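Long-range contacts in ribose-phosphate pyrophosphokinase (Mycobacterium smegmatis, PDB 5MP7), which probably transfers the pyrophosphoryl group of ATP to the 1-hydroxyl of ribose 5-phosphate, with magnesium ions as cofactor, giving phosphoribosyl pyrophosphate and AMP: residues 11-16 / 57-62; 16-21 / 38-43; 98-103 / 130-135. All coordinates share one frame; numbering follows the deposited sequence.

Interaction 1 (11-16 / 57-62)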
loop_
_atom_site.group_PDB
_atom_site.type_symbol
_atom_site.label_atom_id
_atom_site.label_comp_id
_atom_site.label_asym_id
_atom_site.label_seq_id
_atom_site.Cartn_x
_atom_site.Cartn_y
_atom_site.Cartn_z
ATOM N N ASN A 11 32.665 46.076 44.030
ATOM C CA ASN A 11 32.417 44.673 44.255
ATOM C C ASN A 11 33.042 43.844 43.112
ATOM O O ASN A 11 32.680 43.991 41.947
ATOM C CB ASN A 11 30.907 44.483 44.356
ATOM C CG ASN A 11 30.485 43.028 44.375
ATOM O OD1 ASN A 11 31.043 42.205 45.115
ATOM N ND2 ASN A 11 29.467 42.700 43.577
ATOM N N LEU A 12 33.973 42.970 43.459
ATOM C CA LEU A 12 34.691 42.169 42.472
ATOM C C LEU A 12 33.902 40.911 42.169
ATOM O O LEU A 12 33.601 40.146 43.066
ATOM C CB LEU A 12 36.086 41.807 43.004
ATOM C CG LEU A 12 37.170 41.400 41.996
ATOM C CD1 LEU A 12 38.521 41.248 42.662
ATOM C CD2 LEU A 12 36.858 40.083 41.311
ATOM N N MET A 13 33.593 40.683 40.911
ATOM C CA MET A 13 32.949 39.450 40.502
ATOM C C MET A 13 33.677 38.800 39.355
ATOM O O MET A 13 34.016 39.409 38.364
ATOM C CB MET A 13 31.503 39.681 40.117
ATOM C CG MET A 13 30.630 39.810 41.328
ATOM S SD MET A 13 28.917 40.164 40.883
ATOM C CE MET A 13 28.258 38.500 40.764
ATOM N N LEU A 14 33.858 37.513 39.495
ATOM C CA LEU A 14 34.616 36.728 38.580
ATOM C C LEU A 14 33.634 35.798 37.869
ATOM O O LEU A 14 32.895 35.058 38.486
ATOM C CB LEU A 14 35.695 36.000 39.381
ATOM C CG LEU A 14 36.561 35.008 38.598
ATOM C CD1 LEU A 14 37.504 35.671 37.571
ATOM C CD2 LEU A 14 37.357 34.212 39.615
ATOM N N PHE A 15 33.664 35.824 36.553
ATOM C CA PHE A 15 32.841 34.978 35.711
ATOM C C PHE A 15 33.775 34.107 34.869
ATOM O O PHE A 15 34.860 34.535 34.505
ATOM C CB PHE A 15 32.021 35.842 34.785
ATOM C CG PHE A 15 31.155 36.802 35.508
ATOM C CD1 PHE A 15 31.637 38.023 35.942
ATOM C CD2 PHE A 15 29.841 36.462 35.787
ATOM C CE1 PHE A 15 30.806 38.876 36.654
ATOM C CE2 PHE A 15 29.015 37.301 36.487
ATOM C CZ PHE A 15 29.488 38.493 36.942
ATOM N N ALA A 16 33.350 32.903 34.541
ATOM C CA ALA A 16 34.185 31.999 33.787
ATOM C C ALA A 16 33.362 31.235 32.796
ATOM O O ALA A 16 32.255 30.806 33.089
ATOM C CB ALA A 16 34.895 31.041 34.709
ATOM N N ARG A 57 24.480 43.542 39.073
ATOM C CA ARG A 57 24.334 44.996 39.027
ATOM C C ARG A 57 25.425 45.673 39.858
ATOM O O ARG A 57 25.692 45.275 40.975
ATOM C CB ARG A 57 22.893 45.308 39.478
ATOM C CG ARG A 57 22.530 46.759 39.512
ATOM C CD ARG A 57 21.137 47.004 40.056
ATOM N NE ARG A 57 20.176 47.102 38.967
ATOM C CZ ARG A 57 19.419 46.096 38.547
ATOM N NH1 ARG A 57 19.485 44.874 39.114
ATOM N NH2 ARG A 57 18.567 46.311 37.554
ATOM N N GLY A 58 26.138 46.610 39.242
ATOM C CA GLY A 58 27.144 47.424 39.917
ATOM C C GLY A 58 28.519 46.842 40.148
ATOM O O GLY A 58 29.383 47.521 40.711
ATOM N N CYS A 59 28.769 45.634 39.644
ATOM C CA CYS A 59 30.017 44.939 39.885
ATOM C C CYS A 59 31.163 45.346 38.934
ATOM O O CYS A 59 30.961 45.885 37.859
ATOM C CB CYS A 59 29.799 43.431 39.792
ATOM S SG CYS A 59 29.636 42.771 38.093
ATOM N N ASP A 60 32.371 45.086 39.394
ATOM C CA ASP A 60 33.555 45.112 38.562
ATOM C C ASP A 60 33.746 43.659 38.123
ATOM O O ASP A 60 34.089 42.816 38.930
ATOM C CB ASP A 60 34.752 45.615 39.362
ATOM C CG ASP A 60 34.646 47.099 39.705
ATOM O OD1 ASP A 60 33.598 47.575 40.221
ATOM O OD2 ASP A 60 35.633 47.816 39.481
ATOM N N ALA A 61 33.458 43.377 36.860
ATOM C CA ALA A 61 33.376 42.026 36.366
ATOM C C ALA A 61 34.627 41.674 35.619
ATOM O O ALA A 61 35.150 42.495 34.862
ATOM C CB ALA A 61 32.190 41.865 35.455
ATOM N N PHE A 62 35.114 40.457 35.856
ATOM C CA PHE A 62 36.247 39.893 35.131
ATOM C C PHE A 62 35.776 38.598 34.483
ATOM O O PHE A 62 35.344 37.669 35.165
ATOM C CB PHE A 62 37.392 39.674 36.090
ATOM C CG PHE A 62 37.928 40.938 36.641
ATOM C CD1 PHE A 62 37.303 41.570 37.707
ATOM C CD2 PHE A 62 39.024 41.551 36.066
ATOM C CE1 PHE A 62 37.777 42.799 38.197
ATOM C CE2 PHE A 62 39.509 42.768 36.562
ATOM C CZ PHE A 62 38.899 43.374 37.647
#
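Asp60 N donates to Asn11 O at 2.8 Å, the first rung joining two parallel strands, 12-16 and 60-62. The rungs then alternate as in any parallel pair: Met13 N to Asp60 O, Phe62 N to Met13 O, and Phe15 N to Phe62 O, the last with an angle of 175° at the hydrogen. Met13 bonds through both its N-H and its C=O to the neighbouring strand, and the CA-H of Ala61 adds a contact to Met13 O at 3.4 Å.

On the sheet face carrying Leu12, Leu14, Asp60 and Phe62, the side chains of Leu12 and Phe62 cross at about a right angle, with Leu12 CD2 3.9 Å from Phe62 CD1. Phe313 lies on Leu12 and Ile309 on Phe62, both from helix 302-314. Asp60, the charged residue here, is buried, and its OD2 is paired with Arg92 of the next strand.

The face with Met13 and Ala61 is sulfur-rich. Met13 SD reaches Cys59 CB at 3.6 Å, while Cys59 SG lies at the edge of the Phe15 ring, 5.5 Å from its centroid. Phe15 CG stands anti to its own carbonyl carbon (chi1 -58°), and the ring brings CE1 within 3.5 Å of Ala61 CB. A methyl suits that position, being small enough to sit close to the ring; helix 71-87 covers this side through Met81 and Leu85.

Backbone bonds therefore set the register, while apolar and sulfur-bearing side chains give both faces an apolar surface on which helices 302-314 and 71-87 pack, with the one buried carboxylate answered by an arginine.

Interaction 2 (16-21 / 38-43)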
loop_
_atom_site.group_PDB
_atom_site.type_symbol
_atom_site.label_atom_id
_atom_site.label_comp_id
_atom_site.label_asym_id
_atom_site.label_seq_id
_atom_site.Cartn_x
_atom_site.Cartn_y
_atom_site.Cartn_z
ATOM N N ALA A 16 33.350 32.903 34.541
ATOM C CA ALA A 16 34.185 31.999 33.787
ATOM C C ALA A 16 33.362 31.235 32.796
ATOM O O ALA A 16 32.255 30.806 33.089
ATOM C CB ALA A 16 34.895 31.041 34.709
ATOM N N GLY A 17 33.900 31.099 31.595
ATOM C CA GLY A 17 33.349 30.164 30.632
ATOM C C GLY A 17 33.762 28.723 30.920
ATOM O O GLY A 17 34.536 28.461 31.821
ATOM N N ARG A 18 33.208 27.802 30.145
ATOM C CA ARG A 18 33.366 26.357 30.363
ATOM C C ARG A 18 34.629 25.750 29.761
ATOM O O ARG A 18 34.911 24.605 30.025
ATOM C CB ARG A 18 32.174 25.615 29.755
ATOM C CG ARG A 18 30.854 25.880 30.458
ATOM C CD ARG A 18 29.714 25.267 29.654
ATOM N NE ARG A 18 29.490 26.001 28.401
ATOM C CZ ARG A 18 28.863 25.540 27.311
ATOM N NH1 ARG A 18 28.373 24.306 27.285
ATOM N NH2 ARG A 18 28.716 26.332 26.248
ATOM N N ALA A 19 35.380 26.495 28.961
ATOM C CA ALA A 19 36.518 25.928 28.250
ATOM C C ALA A 19 37.682 25.432 29.140
ATOM O O ALA A 19 38.340 24.460 28.802
ATOM C CB ALA A 19 37.050 26.905 27.206
ATOM N N HIS A 20 37.947 26.090 30.258
ATOM C CA HIS A 20 39.127 25.756 30.990
ATOM C C HIS A 20 38.848 25.941 32.445
ATOM O O HIS A 20 39.335 26.870 33.059
ATOM C CB HIS A 20 40.280 26.599 30.491
ATOM C CG HIS A 20 41.609 26.181 31.040
ATOM N ND1 HIS A 20 42.750 26.930 30.861
ATOM C CD2 HIS A 20 41.968 25.136 31.815
ATOM C CE1 HIS A 20 43.751 26.366 31.502
ATOM N NE2 HIS A 20 43.305 25.277 32.093
ATOM N N PRO A 21 38.089 24.996 33.026
ATOM C CA PRO A 21 37.665 25.058 34.437
ATOM C C PRO A 21 38.789 25.004 35.507
ATOM O O PRO A 21 38.648 25.644 36.554
ATOM C CB PRO A 21 36.677 23.878 34.575
ATOM C CG PRO A 21 36.892 23.002 33.364
ATOM C CD PRO A 21 37.524 23.835 32.298
ATOM N N GLN A 38 26.289 30.443 37.290
ATOM C CA GLN A 38 25.599 30.661 36.060
ATOM C C GLN A 38 25.198 29.370 35.415
ATOM O O GLN A 38 25.852 28.375 35.576
ATOM C CB GLN A 38 26.506 31.464 35.119
ATOM C CG GLN A 38 27.804 30.735 34.772
ATOM C CD GLN A 38 28.538 31.245 33.582
ATOM O OE1 GLN A 38 28.463 32.407 33.284
ATOM N NE2 GLN A 38 29.292 30.366 32.903
ATOM N N THR A 39 24.166 29.430 34.604
ATOM C CA THR A 39 23.788 28.336 33.732
ATOM C C THR A 39 24.418 28.600 32.355
ATOM O O THR A 39 24.211 29.657 31.773
ATOM C CB THR A 39 22.275 28.308 33.586
ATOM O OG1 THR A 39 21.683 28.403 34.882
ATOM C CG2 THR A 39 21.818 27.051 32.872
ATOM N N ALA A 40 25.223 27.678 31.863
ATOM C CA ALA A 40 25.844 27.805 30.533
ATOM C C ALA A 40 25.697 26.483 29.828
ATOM O O ALA A 40 26.283 25.495 30.257
ATOM C CB ALA A 40 27.316 28.196 30.655
ATOM N N ARG A 41 24.930 26.466 28.747
ATOM C CA ARG A 41 24.568 25.246 28.049
ATOM C C ARG A 41 24.380 25.471 26.557
ATOM O O ARG A 41 24.091 26.582 26.124
ATOM C CB ARG A 41 23.254 24.716 28.619
ATOM C CG ARG A 41 23.225 24.494 30.140
ATOM C CD ARG A 41 23.989 23.287 30.691
ATOM N NE ARG A 41 23.509 23.164 32.069
ATOM C CZ ARG A 41 23.958 23.877 33.115
ATOM N NH1 ARG A 41 24.989 24.719 32.988
ATOM N NH2 ARG A 41 23.398 23.718 34.317
ATOM N N ASP A 42 24.452 24.381 25.798
ATOM C CA ASP A 42 24.335 24.403 24.345
ATOM C C ASP A 42 23.024 23.779 23.909
ATOM O O ASP A 42 22.667 22.692 24.348
ATOM C CB ASP A 42 25.469 23.609 23.686
ATOM C CG ASP A 42 26.871 24.307 23.803
ATOM O OD1 ASP A 42 26.968 25.524 24.079
ATOM O OD2 ASP A 42 27.900 23.641 23.583
ATOM N N PHE A 43 22.309 24.468 23.034
ATOM C CA PHE A 43 21.274 23.834 22.218
ATOM C C PHE A 43 21.934 22.936 21.181
ATOM O O PHE A 43 23.103 23.119 20.842
ATOM C CB PHE A 43 20.408 24.884 21.515
ATOM C CG PHE A 43 19.635 25.773 22.473
ATOM C CD1 PHE A 43 18.969 25.233 23.571
ATOM C CD2 PHE A 43 19.583 27.157 22.285
ATOM C CE1 PHE A 43 18.270 26.055 24.448
ATOM C CE2 PHE A 43 18.888 27.980 23.161
ATOM C CZ PHE A 43 18.229 27.430 24.244
#
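Arg18, in the loop between strand 12-16 and helix 21-31, lays a guanidinium face against strand 38-42, one arm of the antiparallel hairpin 38-42/48-52. The peptide joining Ala40 to Arg41 lies over that face: Arg41 N is 4.2 Å above the plane, over its centre, and the Ala40 carbonyl carbon is offset toward the rim. Alanine suits this position because its small CB, 3.8 Å from Arg18 NE, lets the arginine come down onto the backbone, with Arg18 CD near Ala40 O.

The guanidinium meets its acid partner on the hairpin at the edge, in its plane. A bend at chi3 turns NE out of line with the otherwise extended chain, and NE pairs with Glu77 of helix 71-87. Arg18 therefore spans two acids, one on that helix and one on the hairpin, which fix the guanidinium's rotation. The carboxylate of Asp42 stands 76° from the guanidinium plane. Asp42 lies near Gly46, a predicted ATP-binding residue, which places the bridge beside a probable nucleotide site.

Gln38 NE2 approaches Ala16 O, but at a poor angle for a hydrogen bond. The salt bridge is nearly straight: Arg18 NH2 meets Asp42 OD1 at 2.9 Å with 166° at the hydrogen, from 45° out of the carboxylate plane.

Interaction 3 (98-103 / 130-135)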
loop_
_atom_site.group_PDB
_atom_site.type_symbol
_atom_site.label_atom_id
_atom_site.label_comp_id
_atom_site.label_asym_id
_atom_site.label_seq_id
_atom_site.Cartn_x
_atom_site.Cartn_y
_atom_site.Cartn_z
ATOM N N PRO A 98 43.521 34.536 28.074
ATOM C CA PRO A 98 44.913 34.171 28.312
ATOM C C PRO A 98 45.636 33.833 27.015
ATOM O O PRO A 98 46.774 34.223 26.845
ATOM C CB PRO A 98 44.803 32.959 29.224
ATOM C CG PRO A 98 43.502 33.113 29.916
ATOM C CD PRO A 98 42.594 33.743 28.910
ATOM N N PHE A 99 44.973 33.134 26.107
ATOM C CA PHE A 99 45.454 32.951 24.741
ATOM C C PHE A 99 44.522 33.742 23.815
ATOM O O PHE A 99 43.320 33.463 23.735
ATOM C CB PHE A 99 45.440 31.465 24.429
ATOM C CG PHE A 99 45.716 31.116 22.987
ATOM C CD1 PHE A 99 47.017 30.952 22.554
ATOM C CD2 PHE A 99 44.672 30.888 22.096
ATOM C CE1 PHE A 99 47.295 30.591 21.251
ATOM C CE2 PHE A 99 44.934 30.530 20.793
ATOM C CZ PHE A 99 46.252 30.391 20.363
ATOM N N TYR A 100 45.061 34.768 23.167
ATOM C CA TYR A 100 44.257 35.679 22.349
ATOM C C TYR A 100 43.922 35.013 21.018
ATOM O O TYR A 100 44.807 34.702 20.233
ATOM C CB TYR A 100 45.018 36.969 22.144
ATOM C CG TYR A 100 44.232 38.091 21.539
ATOM C CD1 TYR A 100 44.017 38.166 20.161
ATOM C CD2 TYR A 100 43.779 39.149 22.316
ATOM C CE1 TYR A 100 43.351 39.240 19.585
ATOM C CE2 TYR A 100 43.092 40.241 21.746
ATOM C CZ TYR A 100 42.903 40.281 20.380
ATOM O OH TYR A 100 42.250 41.313 19.784
ATOM N N PRO A 101 42.655 34.739 20.775
ATOM C CA PRO A 101 42.288 34.087 19.527
ATOM C C PRO A 101 42.509 34.965 18.295
ATOM O O PRO A 101 42.259 36.169 18.356
ATOM C CB PRO A 101 40.776 33.822 19.690
ATOM C CG PRO A 101 40.316 34.693 20.789
ATOM C CD PRO A 101 41.493 35.268 21.495
ATOM N N TYR A 102 42.952 34.318 17.209
ATOM C CA TYR A 102 43.264 34.911 15.948
ATOM C C TYR A 102 44.489 35.806 15.986
ATOM O O TYR A 102 44.701 36.595 15.067
ATOM C CB TYR A 102 42.041 35.653 15.371
ATOM C CG TYR A 102 40.995 34.719 14.941
ATOM C CD1 TYR A 102 41.083 34.108 13.728
ATOM C CD2 TYR A 102 39.925 34.403 15.777
ATOM C CE1 TYR A 102 40.112 33.231 13.302
ATOM C CE2 TYR A 102 38.941 33.527 15.379
ATOM C CZ TYR A 102 39.041 32.941 14.130
ATOM O OH TYR A 102 38.142 31.995 13.741
ATOM N N ALA A 103 45.305 35.705 17.022
ATOM C CA ALA A 103 46.512 36.558 17.148
ATOM C C ALA A 103 47.475 36.403 15.997
ATOM O O ALA A 103 48.126 37.370 15.641
ATOM C CB ALA A 103 47.222 36.315 18.462
ATOM N N ASP A 130 35.415 46.914 28.475
ATOM C CA ASP A 130 36.151 48.126 28.734
ATOM C C ASP A 130 37.671 47.900 28.763
ATOM O O ASP A 130 38.429 48.820 28.561
ATOM C CB ASP A 130 35.651 48.714 30.055
ATOM C CG ASP A 130 34.100 48.971 30.037
ATOM O OD1 ASP A 130 33.654 49.754 29.121
ATOM O OD2 ASP A 130 33.348 48.412 30.921
ATOM N N ARG A 131 38.109 46.677 28.982
ATOM C CA ARG A 131 39.512 46.362 29.119
ATOM C C ARG A 131 39.745 44.933 28.623
ATOM O O ARG A 131 38.844 44.112 28.667
ATOM C CB ARG A 131 39.877 46.467 30.568
ATOM C CG ARG A 131 41.322 46.140 30.873
ATOM C CD ARG A 131 41.643 46.172 32.338
ATOM N NE ARG A 131 41.684 47.555 32.813
ATOM C CZ ARG A 131 40.658 48.249 33.297
ATOM N NH1 ARG A 131 39.452 47.697 33.444
ATOM N NH2 ARG A 131 40.862 49.513 33.691
ATOM N N ILE A 132 40.929 44.670 28.092
ATOM C CA ILE A 132 41.356 43.339 27.696
ATOM C C ILE A 132 42.658 43.010 28.439
ATOM O O ILE A 132 43.558 43.827 28.522
ATOM C CB ILE A 132 41.593 43.261 26.201
ATOM C CG1 ILE A 132 40.281 43.362 25.472
ATOM C CG2 ILE A 132 42.243 41.949 25.822
ATOM C CD1 ILE A 132 40.448 43.454 23.965
ATOM N N VAL A 133 42.734 41.809 28.988
ATOM C CA VAL A 133 43.938 41.296 29.629
ATOM C C VAL A 133 44.328 40.021 28.882
ATOM O O VAL A 133 43.501 39.116 28.691
ATOM C CB VAL A 133 43.673 40.907 31.053
ATOM C CG1 VAL A 133 44.869 40.207 31.649
ATOM C CG2 VAL A 133 43.330 42.140 31.865
ATOM N N SER A 134 45.587 39.943 28.464
ATOM C CA SER A 134 46.076 38.783 27.734
ATOM C C SER A 134 47.495 38.458 28.123
ATOM O O SER A 134 48.193 39.275 28.730
ATOM C CB SER A 134 45.952 39.073 26.254
ATOM O OG SER A 134 45.856 37.880 25.507
ATOM N N VAL A 135 47.939 37.259 27.780
ATOM C CA VAL A 135 49.282 36.836 28.123
ATOM C C VAL A 135 50.027 36.554 26.840
ATOM O O VAL A 135 49.565 35.747 26.039
ATOM C CB VAL A 135 49.278 35.551 28.985
ATOM C CG1 VAL A 135 50.705 35.176 29.414
ATOM C CG2 VAL A 135 48.388 35.725 30.218
HETATM O O HOH W 1 47.651 35.482 23.769
#
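Pro98 and Ser134 bring their CA atoms to 4.8 Å where the chain leaves strand 92-97 alongside strand 131-135, and the one direct backbone bond, Val135 N to Pro98 O, is weak at 3.4 Å. Proline, with no N-H to give, is compatible with the strand pairing ending here, and beyond it the two backbones part.

A water takes over the pairing. It accepts from Tyr100 N at 2.8 Å and donates to Val135 O at 3.0 Å, with a weak donation to Ser134 OG. That hydroxyl also bonds to Leu97 O, so serine here supplies a small group that can donate a hydrogen bond to a carbonyl and accept a weak one from the water.

Tyr100 packs its CB 3.6 Å from Ser134 OG. With its CG anti to the backbone N (chi1 -169°), the ring presents its edge to Ser134 OG and, farther out, to Ile132 CG2, 4.5 Å from CE2. Its hydroxyl reaches Ala117 O at the start of helix 116-127. An aromatic residue with a polar tip thus packs between strand 131-135 and helix 116-127 while satisfying its own oxygen.

Tyr100 also opens a type II turn to Ala103, in which Pro101 suits the second position, its ring fixing phi near -67°, and Tyr102 takes positive phi. Tyr102 N bonds to Glu47 of a neighbouring subunit, a predicted ATP-binding residue. The layout is that of a beta-alpha-beta crossover, its loop leading toward predicted ATP residues Arg104 and Gln105 and lying near His138, a predicted magnesium ligand, consistent with an active site at a subunit interface.

From the N terminus, strand 12-16 is followed by a loop, helix 21-31 and strand 38-42. Interaction 2 closes this short excursion by joining the loop at 16-21 to the hairpin. Interaction 1 closes the wider one, bringing 57-62 beside 11-16, so interaction 2 nests inside it and the two share Ala16. Interaction 3 follows in series, closing the crossover from strand 92-97 through helix 116-127 to strand 131-135. Interactions 1 and 3 belong to the same five-stranded parallel sheet, their centres about 18 Å apart, one between the border strand 12-16 and its neighbour, the other at the C-terminal ends of strands 92-97 and 131-135, whereas interaction 2 fastens the two-stranded hairpin to that sheet's connecting loop.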